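Chromosome segregation protein smc (Pyrococcus furiosus, PDB 3KTA) binds and hydrolyses ATP through an ABC-type ATPase head that also has adenylate kinase activity, and probably serves chromosome condensation and partitioning. Local coordinates at the interface of chains A and B. Sequence-based numbering; all coordinates share one arbitrary frame. Chains: chain A, Chromosome segregation protein smc; chain B, Chromosome segregation protein smc.

The interface of chains A and B. Residues chain A 151, 159-160, 162-163; chain B 48, 50, 77, 81.
A:Arg159 reaches across to B:Leu48, its NH1 donating to the backbone carbonyl O at 2.7 Å, in the plane of both the guanidinium and the carbonyl. The same guanidinium is held within its own chain: NH2 (2.9 Å) and, at a longer distance, NE both donate to the carbonyl O of A:Phe151, a side-on grip that leaves this oxygen with two donors and fixes the rotation of the group. The side chain leaves the helix with CG anti to the backbone N (chi1 -170°) and bends at chi3 (-60°), which turns the guanidinium between the two carbonyls. B:Ile50 lays CD1 over one guanidinium face, toward its rim.

Apolar contacts flank this polar bridge. The ring of B:Phe77 enters between A:Phe151, A:Arg159 and A:Leu162. At its tip, CZ of B:Phe77 meets CG of A:Arg159 at 3.6 Å. CE2 of B:Phe77 meets CD2 of A:Leu162 at 3.7 Å. At the ring's edge, CD2 of B:Phe77 lies 3.8 Å from CD1 of A:Phe151. B:Leu48 splits its branches, CD2 against the A:Arg159 methylenes and CD1 against CG1 of A:Ile163 (3.7 Å). CD1 of B:Ile81 touches CD2 of A:Leu162 and sits over one face of the B:Phe77 ring. An alanine in place of A:Arg159 would probably leave the carbonyls of B:Leu48 and A:Phe151 without these donors and open a gap beside B:Phe77.

Helices 150-153 and 156-167 of the N-terminal SMC segment thus dock on strand 48-53 and helix 67-84, the helix that begins at the ABC signature motif, of the C-terminal segment, helping join the two termini into one ATP-binding cassette head.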
ATOM      1  N   PHE A 151       1.534  11.481   4.088  1.00 20.40           N
ATOM      2  CA  PHE A 151       2.357  11.501   5.288  1.00 22.92           C
ATOM      3  C   PHE A 151       3.012  12.856   5.514  1.00 26.53           C
ATOM      4  O   PHE A 151       3.360  13.206   6.639  1.00 25.97           O
ATOM      5  CB  PHE A 151       3.405  10.394   5.230  1.00 24.40           C
ATOM      6  CG  PHE A 151       2.812   9.020   5.182  1.00 23.83           C
ATOM      7  CD1 PHE A 151       2.280   8.442   6.325  1.00 24.18           C
ATOM      8  CD2 PHE A 151       2.764   8.310   3.990  1.00 23.39           C
ATOM      9  CE1 PHE A 151       1.718   7.173   6.282  1.00 24.45           C
ATOM     10  CE2 PHE A 151       2.208   7.046   3.943  1.00 23.11           C
ATOM     11  CZ  PHE A 151       1.691   6.473   5.086  1.00 23.20           C
ATOM     12  N   ARG A 159       0.175  12.959  12.772  1.00 22.28           N
ATOM     13  CA  ARG A 159       1.392  12.168  12.619  1.00 21.35           C
ATOM     14  C   ARG A 159       1.793  11.497  13.937  1.00 20.57           C
ATOM     15  O   ARG A 159       2.189  10.328  13.952  1.00 18.46           O
ATOM     16  CB  ARG A 159       2.521  13.012  12.034  1.00 22.23           C
ATOM     17  CG  ARG A 159       3.745  12.195  11.624  1.00 22.97           C
ATOM     18  CD  ARG A 159       4.793  13.060  10.923  1.00 20.15           C
ATOM     19  NE  ARG A 159       4.283  13.685   9.709  1.00 23.96           N
ATOM     20  CZ  ARG A 159       4.040  14.987   9.576  1.00 25.53           C
ATOM     21  NH1 ARG A 159       4.266  15.817  10.585  1.00 27.91           N
ATOM     22  NH2 ARG A 159       3.578  15.463   8.429  1.00 26.79           N
ATOM     23  N   ARG A 160       1.643  12.202  15.059  1.00 20.00           N
ATOM     24  CA  ARG A 160       1.996  11.585  16.324  1.00 20.22           C
ATOM     25  C   ARG A 160       1.051  10.448  16.667  1.00 20.38           C
ATOM     26  O   ARG A 160       1.449   9.429  17.228  1.00 19.56           O
ATOM     27  CB  ARG A 160       2.037  12.605  17.462  1.00 18.69           C
ATOM     28  CG  ARG A 160       2.789  12.084  18.685  1.00 20.67           C
ATOM     29  CD  ARG A 160       2.121  12.537  19.982  1.00 21.28           C
ATOM     30  NE  ARG A 160       0.887  11.803  20.234  1.00 25.22           N
ATOM     31  CZ  ARG A 160      -0.303  12.373  20.416  1.00 26.71           C
ATOM     32  NH1 ARG A 160      -0.421  13.691  20.383  1.00 24.83           N
ATOM     33  NH2 ARG A 160      -1.369  11.625  20.650  1.00 26.98           N
ATOM     34  N   LEU A 162      -0.345   8.388  14.722  1.00 20.73           N
ATOM     35  CA  LEU A 162       0.120   7.197  14.018  1.00 22.71           C
ATOM     36  C   LEU A 162       1.167   6.459  14.852  1.00 20.97           C
ATOM     37  O   LEU A 162       1.110   5.237  15.001  1.00 20.58           O
ATOM     38  CB  LEU A 162       0.662   7.571  12.635  1.00 19.38           C
ATOM     39  CG  LEU A 162       1.171   6.428  11.753  1.00 24.21           C
ATOM     40  CD1 LEU A 162       0.139   5.315  11.651  1.00 23.39           C
ATOM     41  CD2 LEU A 162       1.540   6.953  10.372  1.00 24.35           C
ATOM     42  N   ILE A 163       2.111   7.202  15.420  1.00 17.72           N
ATOM     43  CA  ILE A 163       3.100   6.588  16.295  1.00 20.31           C
ATOM     44  C   ILE A 163       2.486   6.027  17.590  1.00 20.25           C
ATOM     45  O   ILE A 163       2.872   4.951  18.042  1.00 20.44           O
ATOM     46  CB  ILE A 163       4.271   7.540  16.558  1.00 21.09           C
ATOM     47  CG1 ILE A 163       4.876   7.968  15.213  1.00 20.19           C
ATOM     48  CG2 ILE A 163       5.296   6.895  17.483  1.00 19.93           C
ATOM     49  CD1 ILE A 163       5.149   6.799  14.244  1.00 18.82           C
TER
ATOM     50  N   LEU B  48       3.983  15.668  15.951  1.00 22.89           N
ATOM     51  CA  LEU B  48       5.279  15.136  15.568  1.00 21.37           C
ATOM     52  C   LEU B  48       5.649  15.761  14.230  1.00 22.50           C
ATOM     53  O   LEU B  48       4.947  15.578  13.226  1.00 22.78           O
ATOM     54  CB  LEU B  48       5.217  13.604  15.511  1.00 21.13           C
ATOM     55  CG  LEU B  48       6.501  12.794  15.303  1.00 22.89           C
ATOM     56  CD1 LEU B  48       6.264  11.346  15.686  1.00 23.36           C
ATOM     57  CD2 LEU B  48       6.980  12.898  13.869  1.00 23.68           C
ATOM     58  N   ILE B  50       8.331  16.912  10.991  1.00 22.88           N
ATOM     59  CA  ILE B  50       9.449  16.451  10.181  1.00 21.85           C
ATOM     60  C   ILE B  50      10.270  17.664   9.799  1.00 25.75           C
ATOM     61  O   ILE B  50       9.721  18.670   9.355  1.00 24.43           O
ATOM     62  CB  ILE B  50       8.954  15.754   8.894  1.00 21.52           C
ATOM     63  CG1 ILE B  50       8.178  14.487   9.250  1.00 23.11           C
ATOM     64  CG2 ILE B  50      10.131  15.427   7.968  1.00 22.31           C
ATOM     65  CD1 ILE B  50       7.531  13.801   8.065  1.00 27.93           C
ATOM     66  N   PHE B  77       9.594   7.954   6.059  1.00 12.34           N
ATOM     67  CA  PHE B  77       8.751   7.794   7.230  1.00 13.24           C
ATOM     68  C   PHE B  77       8.057   6.426   7.270  1.00 13.47           C
ATOM     69  O   PHE B  77       8.058   5.742   8.297  1.00 12.26           O
ATOM     70  CB  PHE B  77       7.725   8.938   7.268  1.00 12.48           C
ATOM     71  CG  PHE B  77       6.874   8.950   8.493  1.00 13.01           C
ATOM     72  CD1 PHE B  77       7.423   9.180   9.742  1.00 16.45           C
ATOM     73  CD2 PHE B  77       5.505   8.750   8.392  1.00 17.80           C
ATOM     74  CE1 PHE B  77       6.637   9.192  10.872  1.00 20.20           C
ATOM     75  CE2 PHE B  77       4.707   8.766   9.528  1.00 18.24           C
ATOM     76  CZ  PHE B  77       5.276   8.995  10.767  1.00 18.99           C
ATOM     77  N   ILE B  81       8.845   3.277  10.116  1.00 10.41           N
ATOM     78  CA  ILE B  81       7.874   2.493  10.850  1.00 11.57           C
ATOM     79  C   ILE B  81       8.033   1.004  10.520  1.00 11.86           C
ATOM     80  O   ILE B  81       8.042   0.162  11.408  1.00 13.14           O
ATOM     81  CB  ILE B  81       6.440   2.962  10.520  1.00 13.76           C
ATOM     82  CG1 ILE B  81       6.280   4.426  10.922  1.00 13.94           C
ATOM     83  CG2 ILE B  81       5.422   2.109  11.260  1.00 15.47           C
ATOM     84  CD1 ILE B  81       4.947   5.046  10.480  1.00 16.99           C
TER